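Local structure of cell death abnormality protein 2 (Caenorhabditis elegans, 3QWX) at residues A[46-51]-A[64-69]; A[13-18]-A[40-45]; A[53-58]-A[102-107]; A[131-136]-A[163-168]. The protein acts as a CRK-family signalling adaptor, seen here as its SH2 and first SH3 domains, required for cell migration and for engulfment of cell corpses. All blocks are in the same frame, centred on the assembly; numbering follows the deposited sequence.

Interaction 1: A[46-51]-A[64-69]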
loop_
_atom_site.group_PDB
_atom_site.type_symbol
_atom_site.label_atom_id
_atom_site.label_comp_id
_atom_site.label_asym_id
_atom_site.label_seq_id
_atom_site.Cartn_x
_atom_site.Cartn_y
_atom_site.Cartn_z
ATOM N N PRO A 46 3.597 0.321 17.375
ATOM C CA PRO A 46 3.348 1.749 17.171
ATOM C C PRO A 46 4.429 2.394 16.305
ATOM O O PRO A 46 5.620 2.168 16.535
ATOM C CB PRO A 46 3.410 2.318 18.591
ATOM C CG PRO A 46 3.001 1.190 19.461
ATOM C CD PRO A 46 3.530 -0.055 18.799
ATOM N N GLY A 47 4.005 3.179 15.319
ATOM C CA GLY A 47 4.917 3.951 14.496
ATOM C C GLY A 47 5.850 3.158 13.605
ATOM O O GLY A 47 6.818 3.712 13.076
ATOM N N GLU A 48 5.593 1.863 13.443
ATOM C CA GLU A 48 6.369 1.071 12.496
ATOM C C GLU A 48 5.517 0.693 11.279
ATOM O O GLU A 48 4.284 0.744 11.322
ATOM C CB GLU A 48 6.948 -0.187 13.152
ATOM C CG GLU A 48 7.674 0.033 14.490
ATOM C CD GLU A 48 8.944 0.875 14.380
ATOM O OE1 GLU A 48 9.005 1.799 13.531
ATOM O OE2 GLU A 48 9.878 0.616 15.163
ATOM N N TYR A 49 6.187 0.346 10.186
ATOM C CA TYR A 49 5.513 -0.194 9.020
ATOM C C TYR A 49 5.902 -1.644 8.869
ATOM O O TYR A 49 6.912 -2.089 9.398
ATOM C CB TYR A 49 5.880 0.572 7.744
ATOM C CG TYR A 49 5.347 1.982 7.685
ATOM C CD1 TYR A 49 3.976 2.231 7.687
ATOM C CD2 TYR A 49 6.207 3.067 7.595
ATOM C CE1 TYR A 49 3.486 3.518 7.622
ATOM C CE2 TYR A 49 5.725 4.358 7.530
ATOM C CZ TYR A 49 4.364 4.582 7.548
ATOM O OH TYR A 49 3.886 5.871 7.474
ATOM N N SER A 50 5.085 -2.380 8.135
ATOM C CA SER A 50 5.386 -3.750 7.791
ATOM C C SER A 50 5.353 -3.870 6.287
ATOM O O SER A 50 4.466 -3.327 5.639
ATOM C CB SER A 50 4.354 -4.705 8.392
ATOM O OG SER A 50 4.650 -4.986 9.742
ATOM N N LEU A 51 6.337 -4.579 5.751
ATOM C CA LEU A 51 6.391 -4.935 4.352
ATOM C C LEU A 51 6.012 -6.408 4.268
ATOM O O LEU A 51 6.665 -7.246 4.886
ATOM C CB LEU A 51 7.820 -4.727 3.829
ATOM C CG LEU A 51 8.156 -5.122 2.395
ATOM C CD1 LEU A 51 7.421 -4.250 1.374
ATOM C CD2 LEU A 51 9.656 -5.034 2.186
ATOM N N HIS A 64 6.799 -11.352 6.189
ATOM C CA HIS A 64 6.564 -10.011 6.703
ATOM C C HIS A 64 7.848 -9.435 7.301
ATOM O O HIS A 64 8.602 -10.146 7.966
ATOM C CB HIS A 64 5.495 -10.060 7.797
ATOM C CG HIS A 64 4.203 -10.674 7.355
ATOM N ND1 HIS A 64 3.994 -12.038 7.336
ATOM C CD2 HIS A 64 3.051 -10.110 6.923
ATOM C CE1 HIS A 64 2.767 -12.286 6.912
ATOM N NE2 HIS A 64 2.173 -11.135 6.661
ATOM N N TYR A 65 8.075 -8.143 7.080
ATOM C CA TYR A 65 9.267 -7.460 7.575
ATOM C C TYR A 65 8.928 -6.182 8.305
ATOM O O TYR A 65 8.214 -5.328 7.788
ATOM C CB TYR A 65 10.215 -7.129 6.422
ATOM C CG TYR A 65 10.608 -8.365 5.682
ATOM C CD1 TYR A 65 11.715 -9.108 6.081
ATOM C CD2 TYR A 65 9.852 -8.819 4.618
ATOM C CE1 TYR A 65 12.064 -10.257 5.426
ATOM C CE2 TYR A 65 10.184 -9.961 3.956
ATOM C CZ TYR A 65 11.297 -10.679 4.361
ATOM O OH TYR A 65 11.628 -11.829 3.701
ATOM N N LEU A 66 9.460 -6.051 9.509
ATOM C CA LEU A 66 9.259 -4.847 10.287
ATOM C C LEU A 66 10.222 -3.784 9.757
ATOM O O LEU A 66 11.429 -4.007 9.685
ATOM C CB LEU A 66 9.548 -5.130 11.758
ATOM C CG LEU A 66 8.940 -4.233 12.832
ATOM C CD1 LEU A 66 9.839 -4.218 14.070
ATOM C CD2 LEU A 66 8.712 -2.834 12.323
ATOM N N ILE A 67 9.680 -2.637 9.371
ATOM C CA ILE A 67 10.504 -1.518 8.940
ATOM C C ILE A 67 10.565 -0.559 10.125
ATOM O O ILE A 67 9.594 0.142 10.433
ATOM C CB ILE A 67 9.920 -0.828 7.688
ATOM C CG1 ILE A 67 9.882 -1.802 6.500
ATOM C CG2 ILE A 67 10.692 0.471 7.350
ATOM C CD1 ILE A 67 9.314 -1.200 5.239
ATOM N N GLU A 68 11.702 -0.559 10.810
ATOM C CA GLU A 68 11.847 0.223 12.031
ATOM C C GLU A 68 12.413 1.600 11.752
ATOM O O GLU A 68 13.319 1.763 10.936
ATOM C CB GLU A 68 12.746 -0.504 13.022
ATOM C CG GLU A 68 12.364 -1.946 13.215
ATOM C CD GLU A 68 13.271 -2.652 14.184
ATOM O OE1 GLU A 68 13.281 -2.261 15.369
ATOM O OE2 GLU A 68 13.963 -3.599 13.762
ATOM N N ARG A 69 11.860 2.595 12.425
ATOM C CA ARG A 69 12.361 3.953 12.306
ATOM C C ARG A 69 13.438 4.188 13.355
ATOM O O ARG A 69 13.281 3.819 14.537
ATOM C CB ARG A 69 11.230 4.964 12.480
ATOM C CG ARG A 69 11.726 6.397 12.447
ATOM C CD ARG A 69 10.622 7.363 12.132
ATOM N NE ARG A 69 9.539 7.279 13.103
ATOM C CZ ARG A 69 8.661 8.255 13.304
ATOM N NH1 ARG A 69 8.763 9.387 12.611
ATOM N NH2 ARG A 69 7.691 8.100 14.198
HETATM O O HOH W 1 8.453 4.877 15.094
HETATM O O HOH W 2 9.025 2.687 10.769
#
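Gly47 meets Arg69 through water 1, which donates to Gly47 O at 2.8 Å and accepts a weak bond from Arg69 NE. Glu48 then reaches across in place of a regular backbone pair. Its CG lies beside its own backbone N, anti to the carbonyl carbon, and the chain bends at chi2 (-65°). Glu48 OE1 accepts from Arg69 N at 3.2 Å, on the syn side and 25° out of the carboxylate plane. Water 2 lies between Glu48 OE1 and Ile67 O. Glu48 CB is tight against Leu66 CD2, 3.3 Å away.

Regular antiparallel pairing starts at Tyr49. Tyr49 O accepts from Ile67 N at 2.8 Å, while Tyr49 N gives a weak bond to Ile67 O. The Tyr49 ring leads away from this strand and meets Tyr15 and Trp11 edge-to-face. Ser50 sits opposite Leu66 in a non-hydrogen-bonded pair, and its CA makes a CA-H...O contact with Tyr65 O. Leu51 pairs with Tyr65 through Leu51 N to Tyr65 O at 2.9 Å and Tyr65 N to Leu51 O at 2.8 Å. Leu51 CB touches Ile67 CD1 at 4.1 Å.

These strands form a hairpin in the SH2 sheet. Beyond Tyr49, where one bond is weak, the Glu48 carboxylate takes the Arg69 N-H and waters help link the strands. Glu48 OE2 lies 4.5 Å from Glu68 OE1, a like-charge approach that probably costs some stability.

Interaction 2: A[13-18]-A[40-45]. With SO4 (sulfate ion), chain B.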
loop_
_atom_site.group_PDB
_atom_site.type_symbol
_atom_site.label_atom_id
_atom_site.label_comp_id
_atom_site.label_asym_id
_atom_site.label_seq_id
_atom_site.Cartn_x
_atom_site.Cartn_y
_atom_site.Cartn_z
ATOM N N SER A 13 1.109 4.871 -2.264
ATOM C CA SER A 13 0.094 4.286 -3.138
ATOM C C SER A 13 0.074 2.750 -3.092
ATOM O O SER A 13 -0.844 2.126 -3.622
ATOM C CB SER A 13 0.270 4.771 -4.576
ATOM O OG SER A 13 0.225 6.189 -4.641
ATOM N N PHE A 14 1.086 2.127 -2.488
ATOM C CA PHE A 14 0.953 0.695 -2.184
ATOM C C PHE A 14 0.957 0.386 -0.683
ATOM O O PHE A 14 1.342 -0.706 -0.246
ATOM C CB PHE A 14 1.892 -0.200 -2.996
ATOM C CG PHE A 14 3.306 0.294 -3.103
ATOM C CD1 PHE A 14 4.199 0.119 -2.059
ATOM C CD2 PHE A 14 3.760 0.871 -4.282
ATOM C CE1 PHE A 14 5.529 0.544 -2.177
ATOM C CE2 PHE A 14 5.083 1.296 -4.413
ATOM C CZ PHE A 14 5.963 1.138 -3.356
ATOM N N TYR A 15 0.484 1.373 0.080
ATOM C CA TYR A 15 0.390 1.313 1.534
ATOM C C TYR A 15 -1.082 1.116 1.930
ATOM O O TYR A 15 -1.963 1.806 1.415
ATOM C CB TYR A 15 0.974 2.605 2.121
ATOM C CG TYR A 15 0.671 2.860 3.578
ATOM C CD1 TYR A 15 1.017 1.945 4.554
ATOM C CD2 TYR A 15 0.054 4.036 3.974
ATOM C CE1 TYR A 15 0.736 2.186 5.888
ATOM C CE2 TYR A 15 -0.223 4.291 5.301
ATOM C CZ TYR A 15 0.119 3.365 6.255
ATOM O OH TYR A 15 -0.165 3.622 7.579
ATOM N N PHE A 16 -1.345 0.152 2.811
ATOM C CA PHE A 16 -2.710 -0.229 3.153
ATOM C C PHE A 16 -2.961 -0.062 4.656
ATOM O O PHE A 16 -2.886 -1.019 5.424
ATOM C CB PHE A 16 -3.003 -1.664 2.698
ATOM C CG PHE A 16 -2.955 -1.849 1.199
ATOM C CD1 PHE A 16 -1.740 -2.045 0.540
ATOM C CD2 PHE A 16 -4.116 -1.822 0.450
ATOM C CE1 PHE A 16 -1.695 -2.201 -0.845
ATOM C CE2 PHE A 16 -4.081 -1.992 -0.925
ATOM C CZ PHE A 16 -2.863 -2.180 -1.579
ATOM N N PRO A 17 -3.270 1.174 5.072
ATOM C CA PRO A 17 -3.461 1.567 6.474
ATOM C C PRO A 17 -4.505 0.719 7.222
ATOM O O PRO A 17 -4.340 0.473 8.416
ATOM C CB PRO A 17 -3.926 3.025 6.376
ATOM C CG PRO A 17 -3.556 3.481 5.007
ATOM C CD PRO A 17 -3.573 2.269 4.132
ATOM N N GLY A 18 -5.551 0.265 6.543
ATOM C CA GLY A 18 -6.570 -0.525 7.223
ATOM C C GLY A 18 -6.271 -2.006 7.424
ATOM O O GLY A 18 -6.927 -2.683 8.223
ATOM N N MET A 40 2.783 -2.541 1.555
ATOM C CA MET A 40 3.108 -2.007 2.861
ATOM C C MET A 40 1.832 -1.763 3.647
ATOM O O MET A 40 0.762 -1.602 3.073
ATOM C CB MET A 40 3.919 -0.720 2.740
ATOM C CG MET A 40 5.408 -0.991 2.493
ATOM S SD MET A 40 6.284 0.557 2.352
ATOM C CE MET A 40 6.150 1.203 4.018
ATOM N N ARG A 41 1.966 -1.764 4.963
ATOM C CA ARG A 41 0.828 -1.630 5.863
ATOM C C ARG A 41 1.361 -1.210 7.219
ATOM O O ARG A 41 2.573 -1.107 7.408
ATOM C CB ARG A 41 0.087 -2.961 6.003
ATOM C CG ARG A 41 0.956 -4.074 6.537
ATOM C CD ARG A 41 0.234 -5.408 6.629
ATOM N NE ARG A 41 1.184 -6.451 7.021
ATOM C CZ ARG A 41 1.603 -6.645 8.269
ATOM N NH1 ARG A 41 1.144 -5.878 9.240
ATOM N NH2 ARG A 41 2.484 -7.598 8.547
ATOM N N ASP A 42 0.463 -0.995 8.172
ATOM C CA ASP A 42 0.894 -0.717 9.537
ATOM C C ASP A 42 1.347 -1.975 10.277
ATOM O O ASP A 42 0.761 -3.047 10.130
ATOM C CB ASP A 42 -0.217 0.008 10.301
ATOM C CG ASP A 42 -0.560 1.335 9.668
ATOM O OD1 ASP A 42 0.380 2.105 9.401
ATOM O OD2 ASP A 42 -1.748 1.597 9.406
ATOM N N SER A 43 2.404 -1.840 11.068
ATOM C CA SER A 43 2.808 -2.904 11.974
ATOM C C SER A 43 1.922 -2.937 13.228
ATOM O O SER A 43 1.242 -1.966 13.542
ATOM C CB SER A 43 4.272 -2.706 12.383
ATOM O OG SER A 43 4.663 -3.635 13.366
ATOM N N SER A 44 1.952 -4.051 13.949
ATOM C CA SER A 44 1.309 -4.123 15.259
ATOM C C SER A 44 2.069 -3.231 16.248
ATOM O O SER A 44 1.557 -2.872 17.312
ATOM C CB SER A 44 1.247 -5.570 15.767
ATOM O OG SER A 44 2.539 -6.122 15.981
ATOM N N ARG A 45 3.295 -2.871 15.879
ATOM C CA ARG A 45 4.110 -1.971 16.685
ATOM C C ARG A 45 3.819 -0.509 16.342
ATOM O O ARG A 45 3.786 -0.133 15.165
ATOM C CB ARG A 45 5.597 -2.280 16.490
ATOM C CG ARG A 45 6.114 -3.339 17.421
ATOM C CD ARG A 45 6.412 -4.646 16.716
ATOM N NE ARG A 45 7.846 -4.946 16.701
ATOM C CZ ARG A 45 8.566 -5.259 17.778
ATOM N NH1 ARG A 45 7.996 -5.303 18.980
ATOM N NH2 ARG A 45 9.865 -5.523 17.657
HETATM S S SO4 B . 2.965 -7.118 12.498
HETATM O O1 SO4 B . 1.863 -6.273 12.045
HETATM O O2 SO4 B . 2.482 -7.991 13.564
HETATM O O3 SO4 B . 3.484 -7.949 11.414
HETATM O O4 SO4 B . 4.044 -6.266 12.976
HETATM O O HOH W 3 -2.376 -1.595 8.078
#
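Tyr15 OH and Asp42 OD1 are only 2.4 Å apart, very short for a hydrogen bond, and the exact length is doubtful. OD1 comes in at the ring edge, in the ring plane, while the carboxylate is turned 79° against the ring. Pro17 CD lies over one face of the same ring, offset toward the rim. The other oxygen, Asp42 OD2, is 3.0 Å from Pro17 O. Both are acceptors, so this is a close approach and not a bond.

The backbones run parallel beside these side chains. Met40 N donates to Phe14 O at 2.9 Å, and Phe16 N donates to Met40 O at 2.8 Å. Further on, water 3 joins Phe16 O to Asp42 N.

Arg41 CB touches Phe16 O, but the rest of its side chain leads away. CG stands between the backbone N and the carbonyl carbon (chi1 59°), and the chain runs extended to NE. The guanidinium meets a sulfate with two nearly straight bonds, NH1 to O1 at 2.9 Å and NH2 to O3 at 3.1 Å. Ser43 OG, Ser44 N and Ser44 OG also bind the sulfate, and Arg21 adds another bond. Thr52 holds Arg41 NE.

The parallel strands belong to a beta-alpha-beta unit around helix 21-29. Arg41 matches the FLVR arginine of SH2 domains, and the sulfate probably marks the phosphotyrosine phosphate site.

Interaction 3: A[53-58]-A[102-107]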
loop_
_atom_site.group_PDB
_atom_site.type_symbol
_atom_site.label_atom_id
_atom_site.label_comp_id
_atom_site.label_asym_id
_atom_site.label_seq_id
_atom_site.Cartn_x
_atom_site.Cartn_y
_atom_site.Cartn_z
ATOM N N VAL A 53 5.363 -9.657 1.612
ATOM C CA VAL A 53 5.821 -10.086 0.288
ATOM C C VAL A 53 5.529 -11.572 0.016
ATOM O O VAL A 53 5.734 -12.421 0.876
ATOM C CB VAL A 53 7.357 -9.866 0.114
ATOM C CG1 VAL A 53 7.751 -9.895 -1.358
ATOM C CG2 VAL A 53 7.797 -8.561 0.736
ATOM N N ARG A 54 5.053 -11.874 -1.186
ATOM C CA ARG A 54 4.955 -13.258 -1.656
ATOM C C ARG A 54 6.328 -13.633 -2.208
ATOM O O ARG A 54 6.775 -13.066 -3.211
ATOM C CB ARG A 54 3.905 -13.357 -2.764
ATOM C CG ARG A 54 3.790 -14.721 -3.438
ATOM C CD ARG A 54 3.354 -15.820 -2.485
ATOM N NE ARG A 54 2.984 -17.028 -3.225
ATOM C CZ ARG A 54 1.759 -17.262 -3.705
ATOM N NH1 ARG A 54 0.791 -16.375 -3.504
ATOM N NH2 ARG A 54 1.495 -18.384 -4.372
ATOM N N GLU A 55 7.008 -14.556 -1.536
ATOM C CA GLU A 55 8.405 -14.857 -1.861
ATOM C C GLU A 55 8.603 -16.281 -2.363
ATOM O O GLU A 55 9.665 -16.628 -2.880
ATOM C CB GLU A 55 9.311 -14.579 -0.653
ATOM C CG GLU A 55 9.379 -13.090 -0.310
ATOM C CD GLU A 55 10.503 -12.743 0.630
ATOM O OE1 GLU A 55 11.680 -13.035 0.311
ATOM O OE2 GLU A 55 10.212 -12.164 1.688
ATOM N N ALA A 56 7.579 -17.107 -2.212
ATOM C CA ALA A 56 7.656 -18.489 -2.669
ATOM C C ALA A 56 6.262 -19.013 -2.987
ATOM O O ALA A 56 5.269 -18.474 -2.512
ATOM C CB ALA A 56 8.334 -19.361 -1.610
ATOM N N ASP A 57 6.192 -20.068 -3.786
ATOM C CA ASP A 57 4.915 -20.705 -4.070
ATOM C C ASP A 57 4.568 -21.741 -2.999
ATOM O O ASP A 57 3.455 -21.746 -2.472
ATOM C CB ASP A 57 4.909 -21.299 -5.479
ATOM C CG ASP A 57 4.615 -20.250 -6.547
ATOM O OD1 ASP A 57 4.062 -19.179 -6.194
ATOM O OD2 ASP A 57 4.931 -20.488 -7.734
ATOM N N GLU A 58 5.535 -22.590 -2.666
ATOM C CA GLU A 58 5.384 -23.575 -1.597
ATOM C C GLU A 58 5.862 -22.941 -0.302
ATOM O O GLU A 58 7.037 -22.563 -0.209
ATOM C CB GLU A 58 6.261 -24.802 -1.881
ATOM C CG GLU A 58 6.426 -25.137 -3.358
ATOM C CD GLU A 58 7.553 -26.125 -3.618
ATOM O OE1 GLU A 58 8.099 -26.679 -2.637
ATOM O OE2 GLU A 58 7.895 -26.345 -4.802
ATOM N N ARG A 102 18.006 -7.090 -4.804
ATOM C CA ARG A 102 18.597 -7.891 -3.739
ATOM C C ARG A 102 17.399 -8.574 -3.076
ATOM O O ARG A 102 16.321 -7.977 -2.989
ATOM C CB ARG A 102 19.317 -6.973 -2.736
ATOM C CG ARG A 102 20.692 -7.431 -2.257
ATOM C CD ARG A 102 21.813 -7.122 -3.261
ATOM N NE ARG A 102 21.735 -7.937 -4.477
ATOM C CZ ARG A 102 22.670 -8.801 -4.884
ATOM N NH1 ARG A 102 22.491 -9.474 -6.006
ATOM N NH2 ARG A 102 23.781 -8.991 -4.182
ATOM N N VAL A 103 17.555 -9.816 -2.624
ATOM C CA VAL A 103 16.416 -10.500 -2.000
ATOM C C VAL A 103 16.247 -10.135 -0.536
ATOM O O VAL A 103 17.206 -9.760 0.146
ATOM C CB VAL A 103 16.505 -12.045 -2.088
ATOM C CG1 VAL A 103 16.488 -12.495 -3.549
ATOM C CG2 VAL A 103 17.740 -12.548 -1.338
ATOM N N LEU A 104 15.010 -10.251 -0.062
ATOM C CA LEU A 104 14.731 -10.128 1.353
ATOM C C LEU A 104 15.081 -11.459 1.996
ATOM O O LEU A 104 16.063 -11.571 2.721
ATOM C CB LEU A 104 13.263 -9.754 1.575
ATOM C CG LEU A 104 12.986 -8.332 1.082
ATOM C CD1 LEU A 104 11.583 -8.165 0.489
ATOM C CD2 LEU A 104 13.236 -7.356 2.221
ATOM N N THR A 105 14.286 -12.476 1.697
ATOM C CA THR A 105 14.528 -13.815 2.225
ATOM C C THR A 105 14.730 -14.765 1.059
ATOM O O THR A 105 15.816 -15.332 0.879
ATOM C CB THR A 105 13.356 -14.286 3.131
ATOM O OG1 THR A 105 13.426 -13.590 4.379
ATOM C CG2 THR A 105 13.446 -15.783 3.396
ATOM N N GLU A 106 13.694 -14.913 0.243
ATOM C CA GLU A 106 13.778 -15.750 -0.943
ATOM C C GLU A 106 13.567 -14.979 -2.243
ATOM O O GLU A 106 13.936 -15.465 -3.305
ATOM C CB GLU A 106 12.785 -16.913 -0.865
ATOM C CG GLU A 106 13.078 -17.925 0.242
ATOM C CD GLU A 106 14.388 -18.667 0.028
ATOM O OE1 GLU A 106 14.800 -18.826 -1.137
ATOM O OE2 GLU A 106 15.007 -19.093 1.026
ATOM N N ALA A 107 12.973 -13.786 -2.169
ATOM C CA ALA A 107 12.674 -13.030 -3.392
ATOM C C ALA A 107 12.865 -11.514 -3.269
ATOM O O ALA A 107 12.939 -10.966 -2.175
ATOM C CB ALA A 107 11.261 -13.349 -3.887
#
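Glu55 OE1 is gripped by three consecutive backbone N-H groups. Glu106 N donates to Glu55 OE1 at 2.8 Å. Ala107 N donates to Glu55 OE1 at 2.9 Å. Thr105 N donates to Glu55 OE1 at 3.0 Å. Thr105 N uses the syn lone pair of OE1 and Ala107 N the anti lone pair. Glu106 N comes in on the anti side, 31° out of the carboxylate plane. Glu55 reaches the loop with an extended chain beyond CG (chi2 -166°). Its side chain crosses those of Thr105 and Leu104 at about a right angle. Three N-H dipoles around one oxygen would be expected to stabilise the negative charge on this largely buried carboxylate.

OE2 is hydrogen-bonded to the hydroxyl of Tyr65, which bonds to Thr105 OG1 as well, so the tyrosine bridges both segments.

Glu55 follows directly on strand 49-54 of the central SH2 sheet. Residues 102-107 lie in the loop between helix 92-98 and strand 111-112, which corresponds to the BG loop of SH2 domains. A side chain at the end of a sheet strand thus holds that part of the loop. Within the loop, Leu104 N also donates to Ala107 O at 3.0 Å.

Apolar contacts flank the polar centre. Ala107 CB packs 4.0 Å from Glu55 CB. Val53 CG2 meets Leu104 CD1 at 3.8 Å, the two side chains crossing at about a right angle.

Interaction 4: A[131-136]-A[163-168]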
loop_
_atom_site.group_PDB
_atom_site.type_symbol
_atom_site.label_atom_id
_atom_site.label_comp_id
_atom_site.label_asym_id
_atom_site.label_seq_id
_atom_site.Cartn_x
_atom_site.Cartn_y
_atom_site.Cartn_z
ATOM N N ARG A 131 -12.832 12.999 6.266
ATOM C CA ARG A 131 -11.774 12.447 7.117
ATOM C C ARG A 131 -10.531 12.156 6.291
ATOM O O ARG A 131 -10.577 12.162 5.061
ATOM C CB ARG A 131 -12.235 11.152 7.808
ATOM C CG ARG A 131 -13.518 11.286 8.616
ATOM C CD ARG A 131 -14.062 9.926 9.056
ATOM N NE ARG A 131 -15.328 10.067 9.773
ATOM C CZ ARG A 131 -15.975 9.059 10.352
ATOM N NH1 ARG A 131 -15.467 7.838 10.301
ATOM N NH2 ARG A 131 -17.119 9.269 10.993
ATOM N N GLU A 132 -9.427 11.874 6.973
ATOM C CA GLU A 132 -8.155 11.538 6.323
ATOM C C GLU A 132 -8.201 10.178 5.604
ATOM O O GLU A 132 -7.328 9.849 4.797
ATOM C CB GLU A 132 -7.028 11.542 7.365
ATOM C CG GLU A 132 -7.259 10.600 8.565
ATOM C CD GLU A 132 -8.551 10.893 9.338
ATOM O OE1 GLU A 132 -8.711 12.031 9.842
ATOM O OE2 GLU A 132 -9.405 9.979 9.442
ATOM N N THR A 133 -9.231 9.395 5.916
ATOM C CA THR A 133 -9.423 8.074 5.345
ATOM C C THR A 133 -10.165 8.166 4.007
ATOM O O THR A 133 -10.311 7.170 3.295
ATOM C CB THR A 133 -10.245 7.197 6.307
ATOM O OG1 THR A 133 -11.533 7.799 6.525
ATOM C CG2 THR A 133 -9.526 7.059 7.636
ATOM N N ASP A 134 -10.628 9.369 3.679
ATOM C CA ASP A 134 -11.445 9.587 2.491
ATOM C C ASP A 134 -10.591 9.923 1.278
ATOM O O ASP A 134 -9.487 10.422 1.418
ATOM C CB ASP A 134 -12.446 10.720 2.731
ATOM C CG ASP A 134 -13.432 10.406 3.847
ATOM O OD1 ASP A 134 -13.564 9.215 4.215
ATOM O OD2 ASP A 134 -14.068 11.355 4.352
ATOM N N LEU A 135 -11.117 9.651 0.090
ATOM C CA LEU A 135 -10.424 9.971 -1.147
ATOM C C LEU A 135 -11.132 11.140 -1.829
ATOM O O LEU A 135 -12.220 10.962 -2.383
ATOM C CB LEU A 135 -10.406 8.746 -2.072
ATOM C CG LEU A 135 -9.804 8.939 -3.467
ATOM C CD1 LEU A 135 -8.299 9.267 -3.385
ATOM C CD2 LEU A 135 -10.048 7.733 -4.353
ATOM N N PRO A 136 -10.536 12.345 -1.763
ATOM C CA PRO A 136 -11.155 13.503 -2.424
ATOM C C PRO A 136 -11.138 13.295 -3.924
ATOM O O PRO A 136 -10.231 12.647 -4.441
ATOM C CB PRO A 136 -10.224 14.664 -2.056
ATOM C CG PRO A 136 -9.412 14.175 -0.882
ATOM C CD PRO A 136 -9.270 12.699 -1.097
ATOM N N THR A 163 -5.772 5.554 -2.697
ATOM C CA THR A 163 -6.959 4.815 -2.284
ATOM C C THR A 163 -7.633 5.463 -1.070
ATOM O O THR A 163 -6.972 6.042 -0.219
ATOM C CB THR A 163 -6.611 3.348 -1.938
ATOM O OG1 THR A 163 -6.282 2.629 -3.141
ATOM C CG2 THR A 163 -7.785 2.668 -1.279
ATOM N N GLY A 164 -8.955 5.351 -0.983
ATOM C CA GLY A 164 -9.670 5.889 0.151
ATOM C C GLY A 164 -11.167 5.731 -0.042
ATOM O O GLY A 164 -11.613 5.295 -1.089
ATOM N N LEU A 165 -11.933 6.124 0.963
ATOM C CA LEU A 165 -13.375 5.946 0.950
ATOM C C LEU A 165 -14.073 7.109 0.251
ATOM O O LEU A 165 -13.649 8.260 0.349
ATOM C CB LEU A 165 -13.911 5.827 2.380
ATOM C CG LEU A 165 -13.524 4.606 3.208
ATOM C CD1 LEU A 165 -14.052 4.746 4.629
ATOM C CD2 LEU A 165 -14.072 3.366 2.565
ATOM N N VAL A 166 -15.162 6.789 -0.435
ATOM C CA VAL A 166 -15.941 7.770 -1.172
ATOM C C VAL A 166 -17.426 7.494 -0.923
ATOM O O VAL A 166 -17.824 6.342 -0.702
ATOM C CB VAL A 166 -15.625 7.716 -2.693
ATOM C CG1 VAL A 166 -14.144 7.959 -2.954
ATOM C CG2 VAL A 166 -16.066 6.366 -3.294
ATOM N N PRO A 167 -18.255 8.548 -0.943
ATOM C CA PRO A 167 -19.691 8.334 -0.741
ATOM C C PRO A 167 -20.312 7.692 -1.972
ATOM O O PRO A 167 -20.060 8.152 -3.088
ATOM C CB PRO A 167 -20.250 9.756 -0.555
ATOM C CG PRO A 167 -19.078 10.649 -0.364
ATOM C CD PRO A 167 -17.914 9.978 -1.056
ATOM N N ALA A 168 -21.120 6.654 -1.776
ATOM C CA ALA A 168 -21.755 5.958 -2.895
ATOM C C ALA A 168 -22.679 6.868 -3.707
ATOM O O ALA A 168 -22.824 6.693 -4.927
ATOM C CB ALA A 168 -22.503 4.730 -2.401
#
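Two backbone hydrogen bonds join Thr133 and Leu135 to the same residue, Leu165. Leu165 N donates to Thr133 O at 3.0 Å. Leu165 O accepts from Leu135 N at 2.9 Å. Asp134, lying between the two bonded residues, adds a CA-H...O contact from its CA to Leu165 O.

Other polar bonds shape the first segment. Residues 131-134 form a type I beta turn, closed by Asp134 N to Arg131 O at 3.1 Å. Asp134 OD2 accepts from Arg131 N at 2.8 Å, from above the carboxylate plane, and also from Glu130 N.

In the fold, 131-136 is the later part of the RT loop of the SH3 domain. Strand 163-167 is an outermost strand of the five-stranded sheet, and Ala168 begins the 3-10 turn after it. The single bridge between Asp134 and Leu165 therefore ties the RT loop to the sheet edge. In SH3 relatives this loop borders the groove for proline-rich peptides.

Apolar contacts lie beside these bonds. Leu135 CB rests 3.7 Å from Gly164 CA. A side chain on Gly164 would run into the backbone of 133-135, so its absence lets the two backbones come this close. Val166 CG1 lies 3.9 Å from Leu135 CB and also touches Leu135 O.

How the interactions relate
From the N terminus, interaction 2 comes first. It closes the loop that holds helix 21-29, setting strand 15-16 beside strand 37-42. Interaction 1 then closes the hairpin of strands 49-54 and 62-69 in the same sheet, with a probable backbone bond from Ser50 to Arg41 of interaction 2. Interaction 3 starts inside that hairpin and ties the end of strand 49-54 to the loop after helix 92-98, so interactions 1 and 3 cross. Tyr65 of interaction 1 reaches Glu55 and Thr105 of interaction 3. Interaction 4 follows in series in the first SH3 domain, closing the chain from the loop after strand 119-123 to strand 163-167. It touches none of the others. No contacts nest.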